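PDB 4E12: diketoreductase, which reduces dicarbonyl compounds as an NADH-linked oxidoreductase and probably interconverts (3S)-3-hydroxyacyl-CoA and 3-oxoacyl-CoA. Local coordinates for residues Ser17-Gln22 against Ile90-Glu95; Thr23-Phe28 against Gln67-Gly72; His143-Asn146 against Asn152-Glu155; Glu172-Ser175 against Val180-Glu183. All blocks are in the same frame, centred on the assembly; numbering follows the deposited sequence.

Interaction 1: Ser17-Gln22 against Ile90-Glu95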
loop_
_atom_site.group_PDB
_atom_site.type_symbol
_atom_site.label_atom_id
_atom_site.label_comp_id
_atom_site.label_asym_id
_atom_site.label_seq_id
_atom_site.Cartn_x
_atom_site.Cartn_y
_atom_site.Cartn_z
ATOM N N SER A 17 -10.891 -25.419 7.707
ATOM C CA SER A 17 -9.973 -26.393 8.296
ATOM C C SER A 17 -8.836 -25.685 9.036
ATOM O O SER A 17 -8.424 -26.143 10.100
ATOM C CB SER A 17 -9.421 -27.384 7.267
ATOM O OG SER A 17 -8.607 -26.727 6.323
ATOM N N GLN A 18 -8.336 -24.573 8.500
ATOM C CA GLN A 18 -7.296 -23.811 9.209
ATOM C C GLN A 18 -7.826 -23.242 10.520
ATOM O O GLN A 18 -7.137 -23.259 11.542
ATOM C CB GLN A 18 -6.775 -22.661 8.353
ATOM C CG GLN A 18 -6.108 -23.119 7.091
ATOM C CD GLN A 18 -5.529 -21.989 6.271
ATOM O OE1 GLN A 18 -5.007 -21.005 6.799
ATOM N NE2 GLN A 18 -5.626 -22.127 4.966
ATOM N N ILE A 19 -9.046 -22.715 10.490
ATOM C CA ILE A 19 -9.634 -22.118 11.676
ATOM C C ILE A 19 -9.822 -23.193 12.738
ATOM O O ILE A 19 -9.517 -22.985 13.915
ATOM C CB ILE A 19 -11.005 -21.472 11.355
ATOM C CG1 ILE A 19 -10.821 -20.291 10.392
ATOM C CG2 ILE A 19 -11.709 -21.069 12.646
ATOM C CD1 ILE A 19 -12.125 -19.680 9.881
ATOM N N ALA A 20 -10.322 -24.342 12.303
ATOM C CA ALA A 20 -10.563 -25.460 13.198
ATOM C C ALA A 20 -9.257 -25.964 13.786
ATOM O O ALA A 20 -9.173 -26.204 14.994
ATOM C CB ALA A 20 -11.308 -26.567 12.465
ATOM N N PHE A 21 -8.223 -26.077 12.952
ATOM C CA PHE A 21 -6.962 -26.620 13.410
ATOM C C PHE A 21 -6.247 -25.671 14.347
ATOM O O PHE A 21 -5.764 -26.098 15.388
ATOM C CB PHE A 21 -6.030 -27.031 12.263
ATOM C CG PHE A 21 -4.906 -27.916 12.718
ATOM C CD1 PHE A 21 -5.068 -29.300 12.739
ATOM C CD2 PHE A 21 -3.690 -27.371 13.140
ATOM C CE1 PHE A 21 -4.024 -30.144 13.178
ATOM C CE2 PHE A 21 -2.647 -28.196 13.577
ATOM C CZ PHE A 21 -2.812 -29.583 13.595
ATOM N N GLN A 22 -6.156 -24.399 13.978
ATOM C CA GLN A 22 -5.599 -23.377 14.854
ATOM C C GLN A 22 -6.290 -23.406 16.223
ATOM O O GLN A 22 -5.651 -23.304 17.274
ATOM C CB GLN A 22 -5.762 -21.987 14.210
ATOM C CG GLN A 22 -5.101 -20.834 14.991
ATOM C CD GLN A 22 -3.577 -20.847 14.957
ATOM O OE1 GLN A 22 -2.954 -21.694 14.312
ATOM N NE2 GLN A 22 -2.970 -19.898 15.657
ATOM N N ILE A 90 -18.054 -21.041 14.579
ATOM C CA ILE A 90 -17.441 -20.246 13.538
ATOM C C ILE A 90 -17.935 -20.826 12.215
ATOM O O ILE A 90 -17.703 -21.998 11.913
ATOM C CB ILE A 90 -15.894 -20.296 13.636
ATOM C CG1 ILE A 90 -15.428 -19.814 15.018
ATOM C CG2 ILE A 90 -15.291 -19.377 12.585
ATOM C CD1 ILE A 90 -13.940 -19.913 15.253
ATOM N N GLU A 91 -18.644 -20.000 11.453
ATOM C CA GLU A 91 -19.224 -20.395 10.181
ATOM C C GLU A 91 -18.324 -20.030 8.997
ATOM O O GLU A 91 -18.014 -18.857 8.769
ATOM C CB GLU A 91 -20.612 -19.763 10.031
ATOM C CG GLU A 91 -21.246 -19.970 8.668
ATOM C CD GLU A 91 -20.796 -18.948 7.639
ATOM O OE1 GLU A 91 -21.037 -17.760 7.845
ATOM O OE2 GLU A 91 -20.186 -19.323 6.611
ATOM N N ALA A 92 -17.908 -21.055 8.257
ATOM C CA ALA A 92 -17.004 -20.909 7.120
ATOM C C ALA A 92 -17.496 -21.787 5.976
ATOM O O ALA A 92 -16.727 -22.542 5.384
ATOM C CB ALA A 92 -15.562 -21.277 7.515
ATOM N N VAL A 93 -18.795 -21.691 5.686
ATOM C CA VAL A 93 -19.414 -22.415 4.574
ATOM C C VAL A 93 -19.257 -21.567 3.308
ATOM O O VAL A 93 -18.865 -20.403 3.395
ATOM C CB VAL A 93 -20.905 -22.684 4.876
ATOM C CG1 VAL A 93 -21.045 -23.488 6.165
ATOM C CG2 VAL A 93 -21.660 -21.379 5.013
ATOM N N PRO A 94 -19.546 -22.131 2.118
ATOM C CA PRO A 94 -19.398 -21.356 0.880
ATOM C C PRO A 94 -20.059 -19.981 0.892
ATOM O O PRO A 94 -20.950 -19.689 1.696
ATOM C CB PRO A 94 -19.997 -22.272 -0.189
ATOM C CG PRO A 94 -19.827 -23.627 0.358
ATOM C CD PRO A 94 -20.049 -23.487 1.845
ATOM N N GLU A 95 -19.624 -19.134 -0.027
ATOM C CA GLU A 95 -20.003 -17.734 0.006
ATOM C C GLU A 95 -21.358 -17.514 -0.708
ATOM O O GLU A 95 -21.430 -16.856 -1.748
ATOM C CB GLU A 95 -18.869 -16.941 -0.643
ATOM C CG GLU A 95 -18.514 -15.627 0.033
ATOM C CD GLU A 95 -18.027 -15.777 1.473
ATOM O OE1 GLU A 95 -18.629 -16.544 2.253
ATOM O OE2 GLU A 95 -17.023 -15.122 1.829
#
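Where Ile19 meets Ile90 and Ala92, both surfaces are aliphatic and no flat group takes part; the nearest flat side-chain group in 90-95 is the Glu91 carboxylate, on the side of the strand turned from the helix. There Val93 N donates to the anti lone pair of Glu91 OE2 over 2.9 Å, while Lys100 forms a salt bridge with the same oxygen and the hydroxyls of Tyr104 and Thr119 bond OE1. On the helix side the two isoleucines cross obliquely: Ile19 CG2 sits 3.6 Å from Ile90 CD1 and 4.0 Å from Ile90 CG2. CG2 of Ile19, anti to its backbone N, is the branch that meets Ile90 most closely; CG1 lies beside that N (chi1 -65°), and the extended CD1 of Ile19 lies between Ile90 CG2 (4.2 Å) and Ala92 CB (4.5 Å). This is the core of a Rossmann fold: helix 14-25, which follows the glycine-rich loop, lies on strand 88-91, a parallel neighbour of strand 6-10. Ile19 also packs on Asn120, one of the NAD(+)-binding residues. Beyond the strand, Glu95, another NAD(+)-binding residue, holds Lys100 through OE1 and the backbone N of Ser122 through OE2.

Interaction 2: Thr23-Phe28 against Gln67-Gly72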
loop_
_atom_site.group_PDB
_atom_site.type_symbol
_atom_site.label_atom_id
_atom_site.label_comp_id
_atom_site.label_asym_id
_atom_site.label_seq_id
_atom_site.Cartn_x
_atom_site.Cartn_y
_atom_site.Cartn_z
ATOM N N THR A 23 -7.608 -23.547 16.211
ATOM C CA THR A 23 -8.380 -23.511 17.446
ATOM C C THR A 23 -8.113 -24.761 18.292
ATOM O O THR A 23 -7.924 -24.670 19.509
ATOM C CB THR A 23 -9.884 -23.308 17.145
ATOM O OG1 THR A 23 -10.079 -22.012 16.567
ATOM C CG2 THR A 23 -10.712 -23.395 18.411
ATOM N N ALA A 24 -8.074 -25.914 17.637
ATOM C CA ALA A 24 -7.712 -27.166 18.289
ATOM C C ALA A 24 -6.280 -27.108 18.837
ATOM O O ALA A 24 -6.046 -27.444 20.004
ATOM C CB ALA A 24 -7.883 -28.335 17.327
ATOM N N PHE A 25 -5.336 -26.645 18.017
ATOM C CA PHE A 25 -3.921 -26.563 18.426
ATOM C C PHE A 25 -3.735 -25.753 19.721
ATOM O O PHE A 25 -2.796 -25.991 20.489
ATOM C CB PHE A 25 -3.079 -25.951 17.298
ATOM C CG PHE A 25 -1.617 -25.805 17.634
ATOM C CD1 PHE A 25 -0.844 -26.918 17.973
ATOM C CD2 PHE A 25 -1.011 -24.553 17.609
ATOM C CE1 PHE A 25 0.517 -26.773 18.282
ATOM C CE2 PHE A 25 0.334 -24.404 17.913
ATOM C CZ PHE A 25 1.098 -25.509 18.249
ATOM N N HIS A 26 -4.627 -24.802 19.962
ATOM C CA HIS A 26 -4.532 -23.942 21.138
ATOM C C HIS A 26 -5.386 -24.369 22.321
ATOM O O HIS A 26 -5.634 -23.557 23.217
ATOM C CB HIS A 26 -4.819 -22.490 20.802
ATOM C CG HIS A 26 -3.681 -21.785 20.139
ATOM N ND1 HIS A 26 -3.463 -21.835 18.781
ATOM C CD2 HIS A 26 -2.694 -21.012 20.653
ATOM C CE1 HIS A 26 -2.387 -21.125 18.486
ATOM N NE2 HIS A 26 -1.904 -20.616 19.604
ATOM N N GLY A 27 -5.850 -25.616 22.324
ATOM C CA GLY A 27 -6.401 -26.175 23.545
ATOM C C GLY A 27 -7.903 -26.268 23.633
ATOM O O GLY A 27 -8.423 -26.862 24.575
ATOM N N PHE A 28 -8.617 -25.691 22.678
ATOM C CA PHE A 28 -10.079 -25.730 22.710
ATOM C C PHE A 28 -10.591 -27.076 22.241
ATOM O O PHE A 28 -9.868 -27.823 21.576
ATOM C CB PHE A 28 -10.675 -24.593 21.871
ATOM C CG PHE A 28 -10.391 -23.222 22.424
ATOM C CD1 PHE A 28 -9.153 -22.625 22.237
ATOM C CD2 PHE A 28 -11.364 -22.530 23.136
ATOM C CE1 PHE A 28 -8.886 -21.358 22.753
ATOM C CE2 PHE A 28 -11.102 -21.260 23.656
ATOM C CZ PHE A 28 -9.860 -20.676 23.460
ATOM N N GLN A 67 -0.035 -33.422 16.261
ATOM C CA GLN A 67 -0.849 -34.648 16.220
ATOM C C GLN A 67 -1.808 -34.791 17.395
ATOM O O GLN A 67 -2.920 -35.298 17.229
ATOM C CB GLN A 67 0.009 -35.910 16.078
ATOM C CG GLN A 67 0.318 -36.308 14.629
ATOM C CD GLN A 67 1.110 -35.274 13.871
ATOM O OE1 GLN A 67 1.620 -34.309 14.448
ATOM N NE2 GLN A 67 1.210 -35.459 12.560
ATOM N N LYS A 68 -1.408 -34.368 18.586
ATOM C CA LYS A 68 -2.349 -34.424 19.697
ATOM C C LYS A 68 -3.555 -33.547 19.346
ATOM O O LYS A 68 -4.710 -33.936 19.551
ATOM C CB LYS A 68 -1.683 -33.954 20.997
ATOM C CG LYS A 68 -2.539 -34.122 22.252
ATOM C CD LYS A 68 -1.754 -33.747 23.510
ATOM C CE LYS A 68 -2.571 -33.951 24.781
ATOM N NZ LYS A 68 -3.787 -33.092 24.819
ATOM N N ALA A 69 -3.299 -32.365 18.796
ATOM C CA ALA A 69 -4.411 -31.495 18.429
ATOM C C ALA A 69 -5.260 -32.197 17.367
ATOM O O ALA A 69 -6.491 -32.215 17.445
ATOM C CB ALA A 69 -3.899 -30.162 17.915
ATOM N N LEU A 70 -4.591 -32.779 16.378
ATOM C CA LEU A 70 -5.266 -33.490 15.291
ATOM C C LEU A 70 -6.192 -34.587 15.829
ATOM O O LEU A 70 -7.367 -34.695 15.449
ATOM C CB LEU A 70 -4.208 -34.112 14.385
ATOM C CG LEU A 70 -4.636 -35.128 13.334
ATOM C CD1 LEU A 70 -5.582 -34.473 12.336
ATOM C CD2 LEU A 70 -3.396 -35.677 12.635
ATOM N N GLY A 71 -5.645 -35.407 16.713
ATOM C CA GLY A 71 -6.402 -36.537 17.220
ATOM C C GLY A 71 -7.558 -36.157 18.112
ATOM O O GLY A 71 -8.472 -36.963 18.312
ATOM N N GLY A 72 -7.530 -34.939 18.648
ATOM C CA GLY A 72 -8.592 -34.495 19.533
ATOM C C GLY A 72 -9.809 -33.877 18.847
ATOM O O GLY A 72 -10.818 -33.629 19.507
HETATM O O HOH W 1 -10.480 -30.613 20.057
#
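Ala69 presses its methyl group onto the last turn of helix 14-25, and there the packing is close: CB lies 3.6 Å from Phe25 CA and 4.0 Å from the carbonyl carbon of Ala24. The two backbones approach to 5.0 Å between the CA atoms of Phe25 and Ala69. Around this point the contact is thinner. Ala24 CB faces the second helix at 4.4 Å from Ala69 CB. The Phe25 ring, swung anti to its own backbone N (chi1 179°), offers the Ala69 methyl an edge, near the ring plane, and meets Tyr54 edge-to-face elsewhere. Past Phe25 the chain leaves the helix in a Schellman motif, with Gly27 at positive phi; Gly27 N bonds Ala24 O, while the closing bond from Phe28 N to Thr23 O is weak. On this looser side, near Gly72, the segments meet through a water alone. It donates to Phe28 O at 3.2 Å and, weakly, to Gly72 O at 3.1 Å. With methyl groups and backbone carbons doing the touching, the direct join between these Rossmann-domain helices is apolar packing, and the one polar link, from Phe28 past the first helix, runs through a water with a weak bond to Gly72.

Interaction 3: His143-Asn146 against Asn152-Glu155. With SO4 (sulfate ion), chain J.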
loop_
_atom_site.group_PDB
_atom_site.type_symbol
_atom_site.label_atom_id
_atom_site.label_comp_id
_atom_site.label_asym_id
_atom_site.label_seq_id
_atom_site.Cartn_x
_atom_site.Cartn_y
_atom_site.Cartn_z
ATOM N N HIS A 143 -13.052 -12.727 11.077
ATOM C CA HIS A 143 -12.534 -12.901 9.735
ATOM C C HIS A 143 -11.045 -13.171 9.787
ATOM O O HIS A 143 -10.270 -12.369 10.317
ATOM C CB HIS A 143 -12.827 -11.648 8.914
ATOM C CG HIS A 143 -12.439 -11.758 7.469
ATOM N ND1 HIS A 143 -11.479 -10.953 6.897
ATOM C CD2 HIS A 143 -12.877 -12.581 6.485
ATOM C CE1 HIS A 143 -11.341 -11.273 5.620
ATOM N NE2 HIS A 143 -12.179 -12.258 5.347
ATOM N N PHE A 144 -10.672 -14.318 9.244
ATOM C CA PHE A 144 -9.290 -14.797 9.193
ATOM C C PHE A 144 -8.686 -14.577 7.805
ATOM O O PHE A 144 -9.395 -14.282 6.839
ATOM C CB PHE A 144 -9.279 -16.298 9.485
ATOM C CG PHE A 144 -9.763 -16.648 10.854
ATOM C CD1 PHE A 144 -11.125 -16.676 11.142
ATOM C CD2 PHE A 144 -8.857 -16.952 11.866
ATOM C CE1 PHE A 144 -11.572 -17.003 12.425
ATOM C CE2 PHE A 144 -9.295 -17.278 13.133
ATOM C CZ PHE A 144 -10.651 -17.304 13.417
ATOM N N ALA A 145 -7.372 -14.766 7.700
ATOM C CA ALA A 145 -6.674 -14.637 6.429
ATOM C C ALA A 145 -6.042 -15.977 6.072
ATOM O O ALA A 145 -5.584 -16.697 6.961
ATOM C CB ALA A 145 -5.588 -13.579 6.551
ATOM N N ASN A 146 -5.985 -16.309 4.786
ATOM C CA ASN A 146 -5.426 -17.603 4.376
ATOM C C ASN A 146 -4.017 -17.781 4.994
ATOM O O ASN A 146 -3.222 -16.835 5.044
ATOM C CB ASN A 146 -5.371 -17.689 2.849
ATOM C CG ASN A 146 -5.133 -19.101 2.352
ATOM O OD1 ASN A 146 -5.334 -20.075 3.083
ATOM N ND2 ASN A 146 -4.693 -19.220 1.106
ATOM N N ASN A 152 -1.697 -14.029 10.899
ATOM C CA ASN A 152 -2.536 -14.314 12.053
ATOM C C ASN A 152 -3.386 -13.144 12.541
ATOM O O ASN A 152 -3.519 -12.931 13.746
ATOM C CB ASN A 152 -1.705 -14.878 13.205
ATOM C CG ASN A 152 -0.629 -13.921 13.668
ATOM O OD1 ASN A 152 -0.047 -13.177 12.873
ATOM N ND2 ASN A 152 -0.364 -13.925 14.957
ATOM N N THR A 153 -3.972 -12.380 11.630
ATOM C CA THR A 153 -4.961 -11.396 12.045
ATOM C C THR A 153 -6.345 -12.027 12.123
ATOM O O THR A 153 -6.663 -12.954 11.372
ATOM C CB THR A 153 -5.019 -10.197 11.097
ATOM O OG1 THR A 153 -5.270 -10.656 9.764
ATOM C CG2 THR A 153 -3.714 -9.420 11.146
ATOM N N ALA A 154 -7.143 -11.548 13.069
ATOM C CA ALA A 154 -8.547 -11.918 13.170
ATOM C C ALA A 154 -9.328 -10.622 13.279
ATOM O O ALA A 154 -9.305 -9.945 14.311
ATOM C CB ALA A 154 -8.801 -12.814 14.381
ATOM N N GLU A 155 -9.982 -10.250 12.184
ATOM C CA GLU A 155 -10.773 -9.033 12.139
ATOM C C GLU A 155 -12.143 -9.260 12.724
ATOM O O GLU A 155 -12.926 -10.055 12.194
ATOM C CB GLU A 155 -10.896 -8.544 10.703
ATOM C CG GLU A 155 -9.549 -8.074 10.157
ATOM C CD GLU A 155 -9.567 -7.761 8.665
ATOM O OE1 GLU A 155 -9.984 -8.630 7.874
ATOM O OE2 GLU A 155 -9.158 -6.645 8.286
HETATM S S SO4 J . -3.761 -22.846 0.109
HETATM O O1 SO4 J . -3.961 -22.504 1.532
HETATM O O2 SO4 J . -4.148 -24.258 -0.105
HETATM O O3 SO4 J . -2.336 -22.650 -0.236
HETATM O O4 SO4 J . -4.600 -21.968 -0.736
HETATM O O HOH W 2 -8.009 -11.239 9.020
#
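His143 pairs with Glu155 through backbone and side chain alike. Its N donates to Glu155 O at 2.9 Å, and its O accepts Glu155 N at 2.8 Å, making an antiparallel hydrogen-bonded pair. The ring turns alongside the glutamate because CG is anti to the backbone N (chi1 -175°). The extended Glu155 chain then brings OE1 into the ring plane, 2.9 Å from His143 ND1, in a nearly straight bond (166°). Carboxylate and imidazole are 29° apart, close to coplanar. The histidine is held at its other nitrogen by the Ser122 hydroxyl, Glu155 OE2 is met by the backbone N atoms of Val192 and Leu193, and Tyr191 stacks on the imidazole. A water donates to His143 O and lies 2.9 Å from Thr153 OG1, tying the two strands together beside the backbone ladder. Phe144 sends its ring from the other face of the sheet toward Ile19, while its N is bonded by Asn120 OD1. Ala145 places CB 4.4 Å from Thr153 OG1, where the strands begin to part. Asn146 has left the pairing: ND2 weakly binds O4 of a sulfate, probably from the crystallisation liquor, at 3.3 Å, and OD1 accepts from Gln18. This His-carboxylate hydrogen bond, near the loop end of a beta hairpin beside NAD(+)-binding Asn120 and Ser122, is consistent with the predicted catalytic importance of His143.

Interaction 4: Glu172-Ser175 against Val180-Glu183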
loop_
_atom_site.group_PDB
_atom_site.type_symbol
_atom_site.label_atom_id
_atom_site.label_comp_id
_atom_site.label_asym_id
_atom_site.label_seq_id
_atom_site.Cartn_x
_atom_site.Cartn_y
_atom_site.Cartn_z
ATOM N N GLU A 172 -11.175 -11.876 23.020
ATOM C CA GLU A 172 -10.302 -12.652 23.895
ATOM C C GLU A 172 -10.089 -14.058 23.344
ATOM O O GLU A 172 -9.000 -14.622 23.463
ATOM C CB GLU A 172 -10.842 -12.646 25.334
ATOM C CG GLU A 172 -10.752 -11.247 25.968
ATOM C CD GLU A 172 -11.453 -11.139 27.303
ATOM O OE1 GLU A 172 -12.142 -12.107 27.690
ATOM O OE2 GLU A 172 -11.322 -10.076 27.955
ATOM N N PHE A 173 -11.122 -14.619 22.723
ATOM C CA PHE A 173 -10.964 -15.899 22.045
ATOM C C PHE A 173 -9.920 -15.771 20.944
ATOM O O PHE A 173 -9.038 -16.623 20.815
ATOM C CB PHE A 173 -12.275 -16.373 21.411
ATOM C CG PHE A 173 -12.105 -17.545 20.498
ATOM C CD1 PHE A 173 -11.966 -18.831 21.009
ATOM C CD2 PHE A 173 -12.080 -17.363 19.114
ATOM C CE1 PHE A 173 -11.803 -19.928 20.151
ATOM C CE2 PHE A 173 -11.918 -18.445 18.242
ATOM C CZ PHE A 173 -11.779 -19.731 18.750
ATOM N N ALA A 174 -10.024 -14.718 20.143
ATOM C CA ALA A 174 -9.052 -14.529 19.060
ATOM C C ALA A 174 -7.602 -14.586 19.587
ATOM O O ALA A 174 -6.732 -15.279 19.040
ATOM C CB ALA A 174 -9.317 -13.209 18.349
ATOM N N SER A 175 -7.346 -13.848 20.661
ATOM C CA SER A 175 -6.007 -13.800 21.233
ATOM C C SER A 175 -5.570 -15.179 21.761
ATOM O O SER A 175 -4.429 -15.598 21.536
ATOM C CB SER A 175 -5.961 -12.777 22.354
ATOM O OG SER A 175 -6.198 -11.478 21.853
ATOM N N VAL A 180 -3.865 -11.958 16.198
ATOM C CA VAL A 180 -3.856 -10.556 16.585
ATOM C C VAL A 180 -5.243 -10.023 16.277
ATOM O O VAL A 180 -5.619 -9.939 15.109
ATOM C CB VAL A 180 -2.850 -9.763 15.749
ATOM C CG1 VAL A 180 -2.960 -8.275 16.068
ATOM C CG2 VAL A 180 -1.439 -10.266 16.019
ATOM N N PRO A 181 -6.030 -9.679 17.311
ATOM C CA PRO A 181 -7.377 -9.166 17.064
ATOM C C PRO A 181 -7.317 -7.791 16.435
ATOM O O PRO A 181 -6.649 -6.884 16.933
ATOM C CB PRO A 181 -7.968 -9.037 18.466
ATOM C CG PRO A 181 -7.176 -9.962 19.286
ATOM C CD PRO A 181 -5.795 -9.887 18.745
ATOM N N ILE A 182 -8.012 -7.641 15.325
ATOM C CA ILE A 182 -8.105 -6.357 14.663
ATOM C C ILE A 182 -9.515 -5.913 14.936
ATOM O O ILE A 182 -10.467 -6.494 14.402
ATOM C CB ILE A 182 -7.863 -6.512 13.152
ATOM C CG1 ILE A 182 -6.450 -7.052 12.909
ATOM C CG2 ILE A 182 -8.121 -5.195 12.412
ATOM C CD1 ILE A 182 -5.378 -6.193 13.491
ATOM N N GLU A 183 -9.666 -4.910 15.801
ATOM C CA GLU A 183 -10.994 -4.552 16.289
ATOM C C GLU A 183 -11.664 -3.451 15.466
ATOM O O GLU A 183 -11.239 -2.292 15.496
ATOM C CB GLU A 183 -10.933 -4.196 17.785
ATOM C CG GLU A 183 -10.445 -5.350 18.667
ATOM C CD GLU A 183 -10.339 -4.999 20.154
ATOM O OE1 GLU A 183 -11.299 -4.438 20.721
ATOM O OE2 GLU A 183 -9.288 -5.283 20.759
#
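Pro181 of strand 180-183 packs against Ala174 and Ser175 of helix 164-176 within a beta-alpha-beta unit, strand 153-158, helix 164-176 and strand 180-183, at one end of the mixed sheet. Val180 opens the strand with its CB directed away from the helix; its backbone bonds Asn152 and Ala154, and its side chain packs on Ile224 of the second subunit. Pro181 turns the other way, and its ring carries the contact. CG comes within 3.1 Å of Ser175 OG, a tight approach, and 4.0 Å of Ala174 CB, while CD stands 3.5 Å from the same hydroxyl oxygen. That oxygen lies beside the backbone N of Ser175, anti to the carbonyl carbon (chi1 -64°), where it also forms a weak bond with Val171 O. The ladder to strand 153-158 runs through Val180 and Ile182, on either side of the proline, whose ring nitrogen carries no hydrogen. Ile182 has backbone bonds to Ala154 and Val156; its side chain covers Thr153 and Glu155 and reaches Thr221 of the second subunit. Glu183, back on the helix side, packs on Tyr167 and Val171 with an extended chain, CD anti to CA (chi2 178°).

All four contacts lie in the NAD-binding domain. Interaction 2 is nested inside the loop closed by interaction 1, and the two share helix 14-25, their centres 15 Å apart; interactions 3 and 4 follow in series. Interactions 1, 3 and 4 reach the same mixed sheet. Strands 153-158 and 180-183 are neighbours in it, so interactions 3 and 4 have centres only 9 Å apart. Ile19 touches Phe144, joining interactions 1 and 3, and Phe173 of interaction 4 touches Ile90 and Phe28. Interaction 2 lies at the surface, about 19 Å between centres from both interactions 3 and 4. Interactions 1 and 3 thus border the NAD(+) site, while 2 and 4 pack outer parts of the domain.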